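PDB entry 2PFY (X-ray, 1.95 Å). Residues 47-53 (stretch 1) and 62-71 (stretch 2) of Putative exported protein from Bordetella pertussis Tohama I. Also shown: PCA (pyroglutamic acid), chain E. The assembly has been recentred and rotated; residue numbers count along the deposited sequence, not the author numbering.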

ATOM      1  N   LYS A  47      -1.381 -12.964   6.314  1.00 19.41           N
ATOM      2  CA  LYS A  47      -1.903 -12.304   5.119  1.00 20.28           C
ATOM      3  C   LYS A  47      -2.279 -10.870   5.481  1.00 20.26           C
ATOM      4  O   LYS A  47      -2.486 -10.547   6.660  1.00 20.14           O
ATOM      5  N   ARG A  48      -2.390 -10.019   4.473  1.00 19.41           N
ATOM      6  CA  ARG A  48      -2.673  -8.604   4.672  1.00 20.15           C
ATOM      7  C   ARG A  48      -3.759  -8.299   5.723  1.00 20.46           C
ATOM      8  O   ARG A  48      -3.519  -7.475   6.578  1.00 19.38           O
ATOM      9  N   PRO A  49      -4.961  -8.924   5.611  1.00 21.21           N
ATOM     10  CA  PRO A  49      -6.009  -8.649   6.593  1.00 22.16           C
ATOM     11  C   PRO A  49      -5.693  -9.152   8.009  1.00 21.26           C
ATOM     12  O   PRO A  49      -6.414  -8.794   8.931  1.00 21.48           O
ATOM     13  N   GLU A  50      -4.672 -10.008   8.155  1.00 21.34           N
ATOM     14  CA  GLU A  50      -4.279 -10.601   9.474  1.00 20.61           C
ATOM     15  C   GLU A  50      -3.138  -9.883  10.185  1.00 20.31           C
ATOM     16  O   GLU A  50      -2.862 -10.167  11.375  1.00 19.01           O
ATOM     17  N   VAL A  51      -2.414  -9.029   9.461  1.00 19.19           N
ATOM     18  CA  VAL A  51      -1.214  -8.424  10.013  1.00 18.63           C
ATOM     19  C   VAL A  51      -1.474  -7.637  11.306  1.00 19.19           C
ATOM     20  O   VAL A  51      -0.783  -7.850  12.283  1.00 18.42           O
ATOM     21  N   LYS A  52      -2.441  -6.710  11.305  1.00 20.79           N
ATOM     22  CA  LYS A  52      -2.583  -5.835  12.485  1.00 21.15           C
ATOM     23  C   LYS A  52      -2.861  -6.639  13.733  1.00 21.32           C
ATOM     24  O   LYS A  52      -2.228  -6.442  14.782  1.00 21.39           O
ATOM     25  N   ARG A  53      -3.788  -7.578  13.614  1.00 20.86           N
ATOM     26  CA  ARG A  53      -4.173  -8.426  14.732  1.00 20.81           C
ATOM     27  C   ARG A  53      -3.029  -9.327  15.134  1.00 19.84           C
ATOM     28  O   ARG A  53      -2.810  -9.516  16.317  1.00 18.62           O
ATOM     29  N   ILE A  62       6.504  -7.392  14.953  1.00 17.27           N
ATOM     30  CA  ILE A  62       6.544  -6.277  14.042  1.00 16.48           C
ATOM     31  C   ILE A  62       6.096  -6.775  12.661  1.00 16.42           C
ATOM     32  O   ILE A  62       6.277  -7.978  12.306  1.00 16.55           O
ATOM     33  N   GLY A  63       5.497  -5.898  11.875  1.00 17.29           N
ATOM     34  CA  GLY A  63       5.068  -6.354  10.554  1.00 18.75           C
ATOM     35  C   GLY A  63       4.841  -5.211   9.597  1.00 19.49           C
ATOM     36  O   GLY A  63       4.593  -4.081  10.005  1.00 18.25           O
ATOM     37  N   GLU A  64       4.958  -5.534   8.310  1.00 18.91           N
ATOM     38  CA  GLU A  64       4.674  -4.611   7.251  1.00 19.20           C
ATOM     39  C   GLU A  64       3.303  -4.924   6.629  1.00 18.93           C
ATOM     40  O   GLU A  64       2.939  -6.097   6.431  1.00 18.07           O
ATOM     41  N   VAL A  65       2.531  -3.867   6.362  1.00 18.45           N
ATOM     42  CA  VAL A  65       1.192  -4.024   5.757  1.00 19.46           C
ATOM     43  C   VAL A  65       0.761  -2.729   5.059  1.00 18.74           C
ATOM     44  O   VAL A  65       1.205  -1.619   5.413  1.00 18.49           O
ATOM     45  N   LEU A  66      -0.090  -2.901   4.050  1.00 19.32           N
ATOM     46  CA  LEU A  66      -0.759  -1.810   3.372  1.00 19.12           C
ATOM     47  C   LEU A  66      -1.548  -1.036   4.424  1.00 19.92           C
ATOM     48  O   LEU A  66      -2.370  -1.626   5.147  1.00 20.14           O
ATOM     49  N   VAL A  67      -1.310   0.272   4.503  1.00 21.48           N
ATOM     50  CA  VAL A  67      -1.981   1.147   5.490  1.00 23.03           C
ATOM     51  C   VAL A  67      -3.508   1.030   5.373  1.00 24.27           C
ATOM     52  O   VAL A  67      -4.220   0.782   6.381  1.00 24.98           O
ATOM     53  N   SER A  68      -4.004   1.145   4.134  1.00 23.83           N
ATOM     54  CA  SER A  68      -5.436   1.085   3.866  1.00 24.28           C
ATOM     55  C   SER A  68      -6.081  -0.282   4.140  1.00 24.71           C
ATOM     56  O   SER A  68      -7.303  -0.416   4.047  1.00 24.73           O
ATOM     57  N   ALA A  69      -5.286  -1.296   4.506  1.00 25.08           N
ATOM     58  CA  ALA A  69      -5.854  -2.551   5.023  1.00 25.43           C
ATOM     59  C   ALA A  69      -6.607  -2.328   6.355  1.00 25.85           C
ATOM     60  O   ALA A  69      -7.437  -3.151   6.744  1.00 25.76           O
ATOM     61  N   LEU A  70      -6.305  -1.230   7.039  1.00 26.37           N
ATOM     62  CA  LEU A  70      -7.012  -0.866   8.281  1.00 28.60           C
ATOM     63  C   LEU A  70      -8.227   0.051   8.074  1.00 30.36           C
ATOM     64  O   LEU A  70      -8.879   0.443   9.049  1.00 30.88           O
ATOM     65  N   GLY A  71      -8.546   0.342   6.803  1.00 31.33           N
ATOM     66  CA  GLY A  71      -9.562   1.325   6.418  1.00 33.36           C
ATOM     67  C   GLY A  71     -10.991   1.021   6.854  1.00 35.27           C
ATOM     68  O   GLY A  71     -11.712   1.916   7.287  1.00 34.51           O
TER

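The most unusual feature of this contact is an arginine that crosses the second stretch without a single hydrogen bond to it and turns NH1 and NH2 to the bound pyroglutamic acid. The CA-to-CB bond of Arg-48 points sideways, but chi1 and chi2 are both t (175° and 177°), so the chain runs extended until chi3 turns it at -74° (m), and its end comes nearer to stretch 2. Both its methylenes and its guanidinium pack: CG lies 3.6 Å from CB of Ala-69 and 3.8 Å from CG2 of Val-65, and NE lies 3.5 Å from CB of Leu-66. Beyond this, NH1 and NH2 of Arg-48 both donate to O of PCA, at 3.1 and 3.0 Å with N-H...acceptor angles of 144° and 148°; its three guanidinium nitrogens also have partners elsewhere in the structure. This carboxylate oxygen sits at the guanidinium edge, near its plane, as a bifurcated acceptor should, whereas CD2 of Leu-66 lies over one face.

Leu-66, pointing toward stretch 1 with chi1 t and chi2 p, thus lines the arginine's path; its CD1 also comes within 4.0 Å of CB of PCA. Ala-69 points toward stretch 1 as well, and its methyl meets the arginine's methylene at van der Waals distance.

The second element of the contact is a valine pair. Val-51 (chi1 174°, t) and Val-65 (chi1 67°, p) point toward each other's stretches, and CG1 of Val-51 reaches CB of Val-65 at 3.7 Å. CG2 of Val-65 also lies 3.4 Å from the backbone O of Arg-48, close packing against a carbonyl whose hydrogen bond within its own stretch, from N of Val-51, is weak at 3.5 Å. Two residues earlier in the strand, Gly-63 leaves room for Val-51: an ideal CB there would fall 3.2 Å from CG1 of Val-51, a tight approach. Glu-64 points away, so its contact with the valine is through its backbone, O lying 4.0 Å from CG2 of Val-51.

Farther along, Lys-52 contributes hydrocarbon rather than charge. Its CA-to-CB bond is sideways, chi1 and chi2 are t and chi3 is p, and CD stands 3.7 Å from CD2 of Leu-70, whose own side chain (m, p) starts sideways but ends nearer stretch 1. NZ of Lys-52 is hydrogen-bonded elsewhere in the structure.

No hydrogen bond joins the stretches, and the 376 Å² buried between them, both sides summed, comes from van der Waals packing.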

ATOM      1  CB  LYS A  47      -3.134 -13.070   4.618  1.00 21.63           C
ATOM      2  CG  LYS A  47      -2.760 -14.500   4.165  1.00 22.08           C
ATOM      3  CD  LYS A  47      -3.963 -15.281   3.715  1.00 27.66           C
ATOM      4  CE  LYS A  47      -3.499 -16.662   3.130  1.00 29.75           C
ATOM      5  NZ  LYS A  47      -2.997 -17.566   4.196  1.00 34.99           N
ATOM      6  CB  ARG A  48      -3.020  -7.933   3.337  1.00 19.90           C
ATOM      7  CG  ARG A  48      -3.452  -6.481   3.435  1.00 19.10           C
ATOM      8  CD  ARG A  48      -3.703  -5.888   2.022  1.00 20.21           C
ATOM      9  NE  ARG A  48      -2.456  -5.633   1.297  1.00 19.51           N
ATOM     10  CZ  ARG A  48      -2.372  -5.528  -0.030  1.00 20.48           C
ATOM     11  NH1 ARG A  48      -3.472  -5.665  -0.771  1.00 20.10           N
ATOM     12  NH2 ARG A  48      -1.200  -5.290  -0.628  1.00 16.60           N
ATOM     13  CB  PRO A  49      -7.232  -9.440   6.060  1.00 22.35           C
ATOM     14  CG  PRO A  49      -6.901  -9.817   4.693  1.00 23.97           C
ATOM     15  CD  PRO A  49      -5.420  -9.889   4.585  1.00 21.69           C
ATOM     16  CB  GLU A  50      -3.838 -12.076   9.307  1.00 20.28           C
ATOM     17  CG  GLU A  50      -4.895 -12.998   8.651  1.00 21.99           C
ATOM     18  CD  GLU A  50      -4.341 -14.349   8.233  1.00 22.83           C
ATOM     19  OE1 GLU A  50      -3.126 -14.491   7.987  1.00 23.29           O
ATOM     20  OE2 GLU A  50      -5.145 -15.282   8.113  1.00 27.35           O
ATOM     21  CB  VAL A  51      -0.475  -7.547   8.989  1.00 17.73           C
ATOM     22  CG1 VAL A  51       0.739  -6.790   9.692  1.00 18.24           C
ATOM     23  CG2 VAL A  51       0.045  -8.442   7.821  1.00 15.97           C
ATOM     24  CB  LYS A  52      -3.678  -4.782  12.291  1.00 22.58           C
ATOM     25  CG  LYS A  52      -3.648  -3.734  13.416  1.00 24.31           C
ATOM     26  CD  LYS A  52      -4.995  -3.049  13.567  1.00 30.62           C
ATOM     27  CE  LYS A  52      -5.965  -3.977  14.201  1.00 34.44           C
ATOM     28  NZ  LYS A  52      -7.006  -3.162  14.902  1.00 38.09           N
ATOM     29  CB  ARG A  53      -5.438  -9.224  14.352  1.00 21.09           C
ATOM     30  CG  ARG A  53      -6.038 -10.069  15.444  1.00 27.51           C
ATOM     31  CD  ARG A  53      -6.726  -9.169  16.461  1.00 31.90           C
ATOM     32  NE  ARG A  53      -7.601  -9.949  17.323  1.00 35.03           N
ATOM     33  CZ  ARG A  53      -7.746  -9.726  18.621  1.00 36.30           C
ATOM     34  NH1 ARG A  53      -7.040  -8.766  19.198  1.00 33.59           N
ATOM     35  NH2 ARG A  53      -8.561 -10.499  19.345  1.00 39.28           N
ATOM     36  CB  ILE A  62       7.988  -5.662  14.038  1.00 16.76           C
ATOM     37  CG1 ILE A  62       8.036  -4.301  13.320  1.00 16.35           C
ATOM     38  CG2 ILE A  62       9.055  -6.722  13.520  1.00 16.19           C
ATOM     39  CD1 ILE A  62       9.402  -3.537  13.487  1.00 17.27           C
ATOM     40  CB  GLU A  64       5.824  -4.638   6.208  1.00 19.17           C
ATOM     41  CG  GLU A  64       5.617  -3.657   5.050  1.00 22.95           C
ATOM     42  CD  GLU A  64       4.728  -4.241   3.959  1.00 28.76           C
ATOM     43  OE1 GLU A  64       4.875  -5.467   3.670  1.00 30.58           O
ATOM     44  OE2 GLU A  64       3.875  -3.491   3.419  1.00 30.41           O
ATOM     45  CB  VAL A  65       0.109  -4.528   6.815  1.00 18.93           C
ATOM     46  CG1 VAL A  65      -0.161  -3.471   7.894  1.00 21.88           C
ATOM     47  CG2 VAL A  65      -1.218  -4.994   6.162  1.00 18.63           C
ATOM     48  CB  LEU A  66      -1.728  -2.401   2.325  1.00 18.80           C
ATOM     49  CG  LEU A  66      -2.467  -1.411   1.422  1.00 18.18           C
ATOM     50  CD1 LEU A  66      -1.480  -0.795   0.401  1.00 19.33           C
ATOM     51  CD2 LEU A  66      -3.664  -2.081   0.720  1.00 18.83           C
ATOM     52  CB  VAL A  67      -1.524   2.652   5.326  1.00 23.59           C
ATOM     53  CG1 VAL A  67      -2.380   3.596   6.209  1.00 23.29           C
ATOM     54  CG2 VAL A  67      -0.034   2.801   5.634  1.00 23.02           C
ATOM     55  CB  SER A  68      -5.720   1.561   2.430  1.00 24.31           C
ATOM     56  OG  SER A  68      -4.987   0.761   1.510  1.00 24.47           O
ATOM     57  CB  ALA A  69      -4.781  -3.634   5.193  1.00 25.09           C
ATOM     58  CB  LEU A  70      -6.036  -0.268   9.303  1.00 28.16           C
ATOM     59  CG  LEU A  70      -5.071  -1.245  10.039  1.00 27.76           C
ATOM     60  CD1 LEU A  70      -4.152  -2.026   9.092  1.00 25.70           C
ATOM     61  CD2 LEU A  70      -4.238  -0.455  11.032  1.00 28.13           C
TER
HETATM   62  N   PCA E 302       0.369  -3.279  -4.889  1.00 22.63           N
HETATM   63  CA  PCA E 302      -0.454  -3.772  -3.759  1.00 23.48           C
HETATM   64  CB  PCA E 302      -1.204  -2.619  -3.139  1.00 22.44           C
HETATM   65  CG  PCA E 302      -0.880  -1.414  -3.970  1.00 23.29           C
HETATM   66  CD  PCA E 302       0.101  -1.887  -4.991  1.00 20.74           C
HETATM   67  OE  PCA E 302       0.661  -1.153  -5.799  1.00 22.48           O
HETATM   68  C   PCA E 302      -1.427  -4.830  -4.242  1.00 24.18           C
HETATM   69  O   PCA E 302      -2.059  -5.575  -3.483  1.00 24.73           O
HETATM   70  OXT PCA E 302      -1.592  -4.951  -5.442  1.00 25.49           O